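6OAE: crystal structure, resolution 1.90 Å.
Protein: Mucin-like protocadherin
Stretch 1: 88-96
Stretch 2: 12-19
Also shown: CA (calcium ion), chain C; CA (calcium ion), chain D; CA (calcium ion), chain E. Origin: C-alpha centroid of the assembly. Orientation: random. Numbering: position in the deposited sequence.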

# COMPACT_ATOMS: atom_id res chain seq x y z
N VAL A 88 -11.73 16.44 -1.85
CA VAL A 88 -11.18 15.46 -2.81
C VAL A 88 -10.83 14.21 -2.00
O VAL A 88 -9.89 14.27 -1.18
CB VAL A 88 -9.98 15.98 -3.61
CG1 VAL A 88 -9.45 14.89 -4.53
CG2 VAL A 88 -10.33 17.23 -4.40
N SER A 89 -11.57 13.15 -2.22
CA SER A 89 -11.30 11.82 -1.66
C SER A 89 -10.31 11.14 -2.61
O SER A 89 -10.67 10.88 -3.76
CB SER A 89 -12.57 11.06 -1.51
OG SER A 89 -12.28 9.76 -1.06
N VAL A 90 -9.10 10.85 -2.13
CA VAL A 90 -8.04 10.20 -2.94
C VAL A 90 -8.22 8.68 -2.84
O VAL A 90 -8.32 8.17 -1.71
CB VAL A 90 -6.64 10.63 -2.49
CG1 VAL A 90 -5.57 9.98 -3.34
CG2 VAL A 90 -6.49 12.15 -2.49
N LEU A 91 -8.22 7.99 -3.98
CA LEU A 91 -8.45 6.54 -4.05
C LEU A 91 -7.09 5.84 -4.13
O LEU A 91 -6.22 6.27 -4.94
CB LEU A 91 -9.30 6.17 -5.27
CG LEU A 91 -10.67 6.84 -5.35
CD1 LEU A 91 -11.42 6.33 -6.57
CD2 LEU A 91 -11.48 6.62 -4.08
N ASP A 92 -6.93 4.80 -3.34
CA ASP A 92 -5.68 4.01 -3.30
C ASP A 92 -5.53 3.24 -4.61
O ASP A 92 -6.54 2.69 -5.16
CB ASP A 92 -5.64 3.07 -2.09
CG ASP A 92 -4.34 2.29 -2.03
OD1 ASP A 92 -3.25 2.89 -2.33
OD2 ASP A 92 -4.42 1.06 -1.74
N VAL A 93 -4.30 3.22 -5.11
CA VAL A 93 -3.83 2.43 -6.27
C VAL A 93 -2.75 1.48 -5.73
O VAL A 93 -2.04 1.85 -4.76
CB VAL A 93 -3.31 3.37 -7.38
CG1 VAL A 93 -2.48 2.65 -8.43
CG2 VAL A 93 -4.46 4.15 -8.03
N ASN A 94 -2.64 0.29 -6.32
CA ASN A 94 -1.53 -0.65 -6.00
C ASN A 94 -0.28 -0.10 -6.68
O ASN A 94 0.04 -0.53 -7.81
CB ASN A 94 -1.90 -2.09 -6.40
CG ASN A 94 -0.79 -3.07 -6.07
OD1 ASN A 94 0.15 -2.70 -5.37
ND2 ASN A 94 -0.89 -4.30 -6.56
N ASP A 95 0.41 0.86 -6.04
CA ASP A 95 1.55 1.59 -6.64
C ASP A 95 2.86 1.32 -5.89
O ASP A 95 3.89 1.94 -6.25
CB ASP A 95 1.24 3.10 -6.75
CG ASP A 95 1.01 3.84 -5.44
OD1 ASP A 95 0.63 3.20 -4.45
OD2 ASP A 95 1.21 5.11 -5.42
N ASN A 96 2.85 0.41 -4.91
CA ASN A 96 4.03 0.03 -4.09
C ASN A 96 4.24 -1.48 -4.20
O ASN A 96 3.24 -2.23 -4.25
CB ASN A 96 3.87 0.48 -2.63
CG ASN A 96 3.93 1.99 -2.51
OD1 ASN A 96 5.00 2.57 -2.44
ND2 ASN A 96 2.78 2.63 -2.48
CA CA C . -1.13 3.10 -2.98
CA CA D . 1.17 6.34 -3.58
CA CA E . 1.31 -3.06 -3.35
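Stretch 2, residues 12-19: IFEVEENT

How does the backbone of stretch 2 run beside stretch 1? Residues 12-16 form a strand that lies parallel to strand 88-91, the two N-to-C directions differing by 29° (signed crossing angle -29°) and the axes approaching to 4.5 Å. Phe13 pairs with Val88, Glu14 with Ser89, Val15 with Val90 and Glu16 with Leu91, with CA-CA distances of 4.7, 4.8, 5.1 and 4.5 Å in that order. Beyond Glu16 the chain leaves the strand in a type II turn ending at Thr19, where Asn18 takes a positive phi of 73°; Thr19 N and Thr19 OG1 both donate to Glu16 O, at 3.2 and 2.8 Å.

Which bonds hold the two backbones in register? The hydrogen bonds alternate in direction, as parallel pairing requires. Ser89 N donates to Phe13 O at 2.7 Å, and Val15 N to Ser89 O at 3.0 Å; Leu91 N then donates to Val15 O at 3.0 Å, and Glu17 N to Leu91 O, also at 3.0 Å. The last bond carries the pairing one residue past the strand of stretch 2. Between these rungs, Glu14 CA lies 3.3 Å from Ser89 O and Val90 CA 3.3 Å from Val15 O, both as CA-H...O contacts.

How do the side chains sort onto the two faces of the sheet? Phe13 and Val15 share a face with Val88 and Val90, and all four are buried. The tightest apolar contact here is Val88 CG1 to Val15 CG2, 3.5 Å, whereas the Phe13 ring leads away and leaves its CB 4.3 Å from Val88 CG2. Glu14 and Glu16 occupy the other face with Ser89 and Leu91. There, Leu91 CD1 packs 4.3 Å from Glu16 CG, and one water bridges Glu14 OE2 (2.5 Å) and Ser89 OG (2.7 Å).

What joins the stretches beyond the strands? The CA-to-CB bond of Glu17 points sideways, but its carboxylate reaches the loop of stretch 1 and shares two calcium ions with it. Glu17 OE1 binds the chain C ion at 2.4 Å, alongside Asp92 OD1 (2.2 Å), Val93 O (2.4 Å) and Asp95 OD1 (2.3 Å); it also accepts a hydrogen bond from Val93 N at 2.8 Å. Glu17 OE2 and Asp95 OD2 bind the chain D ion at 2.4 and 2.2 Å, so the positive metals offset the crowding of acidic oxygens. Asn18 ND2 donates to Asp95 OD2 at 2.9 Å, adding a direct link beside the shared ions.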

# COMPACT_ATOMS: atom_id res chain seq x y z
N ILE A 12 -17.90 17.06 -3.71
CA ILE A 12 -17.16 15.82 -3.35
C ILE A 12 -16.64 15.22 -4.65
O ILE A 12 -17.46 14.90 -5.54
CB ILE A 12 -18.02 14.81 -2.56
CG1 ILE A 12 -18.52 15.42 -1.24
CG2 ILE A 12 -17.27 13.51 -2.30
CD1 ILE A 12 -19.52 14.57 -0.52
N PHE A 13 -15.33 15.06 -4.73
CA PHE A 13 -14.62 14.53 -5.92
C PHE A 13 -13.84 13.31 -5.49
O PHE A 13 -13.29 13.30 -4.36
CB PHE A 13 -13.72 15.60 -6.53
CG PHE A 13 -14.50 16.81 -6.96
CD1 PHE A 13 -14.81 17.81 -6.04
CD2 PHE A 13 -14.97 16.93 -8.26
CE1 PHE A 13 -15.56 18.91 -6.43
CE2 PHE A 13 -15.72 18.02 -8.65
CZ PHE A 13 -16.03 19.01 -7.73
N GLU A 14 -13.78 12.31 -6.35
CA GLU A 14 -12.94 11.12 -6.16
C GLU A 14 -11.85 11.20 -7.21
O GLU A 14 -12.21 11.38 -8.37
CB GLU A 14 -13.76 9.85 -6.26
CG GLU A 14 -14.48 9.53 -4.98
CD GLU A 14 -15.06 8.14 -4.95
OE1 GLU A 14 -15.08 7.48 -6.02
OE2 GLU A 14 -15.47 7.71 -3.87
N VAL A 15 -10.59 11.13 -6.79
CA VAL A 15 -9.41 11.21 -7.70
C VAL A 15 -8.49 10.04 -7.34
O VAL A 15 -8.10 9.95 -6.20
CB VAL A 15 -8.69 12.57 -7.60
CG1 VAL A 15 -7.49 12.64 -8.53
CG2 VAL A 15 -9.64 13.74 -7.88
N GLU A 16 -8.16 9.20 -8.31
CA GLU A 16 -7.18 8.11 -8.10
C GLU A 16 -5.82 8.75 -7.86
O GLU A 16 -5.47 9.69 -8.58
CB GLU A 16 -7.08 7.17 -9.30
CG GLU A 16 -8.37 6.47 -9.60
CD GLU A 16 -8.21 5.14 -10.31
OE1 GLU A 16 -7.15 4.89 -10.94
OE2 GLU A 16 -9.15 4.35 -10.21
N GLU A 17 -5.09 8.25 -6.87
CA GLU A 17 -3.73 8.78 -6.60
C GLU A 17 -2.90 8.63 -7.87
O GLU A 17 -3.22 7.73 -8.69
CB GLU A 17 -3.09 8.10 -5.41
CG GLU A 17 -2.93 6.60 -5.56
CD GLU A 17 -1.97 6.01 -4.54
OE1 GLU A 17 -2.11 4.82 -4.24
OE2 GLU A 17 -1.11 6.75 -4.06
N ASN A 18 -1.90 9.50 -8.03
CA ASN A 18 -0.97 9.53 -9.19
C ASN A 18 -1.68 10.05 -10.45
O ASN A 18 -1.05 10.02 -11.49
CB ASN A 18 -0.29 8.18 -9.41
CG ASN A 18 0.36 7.69 -8.13
OD1 ASN A 18 0.86 8.49 -7.34
ND2 ASN A 18 0.34 6.38 -7.91
N THR A 19 -2.92 10.53 -10.36
CA THR A 19 -3.61 11.19 -11.49
C THR A 19 -3.28 12.68 -11.48
O THR A 19 -3.45 13.31 -10.43
CB THR A 19 -5.12 10.96 -11.46
OG1 THR A 19 -5.28 9.55 -11.33
CG2 THR A 19 -5.80 11.49 -12.70
O HOH W 1 -14.55 8.36 -1.63
O HOH W 2 2.09 8.05 -5.01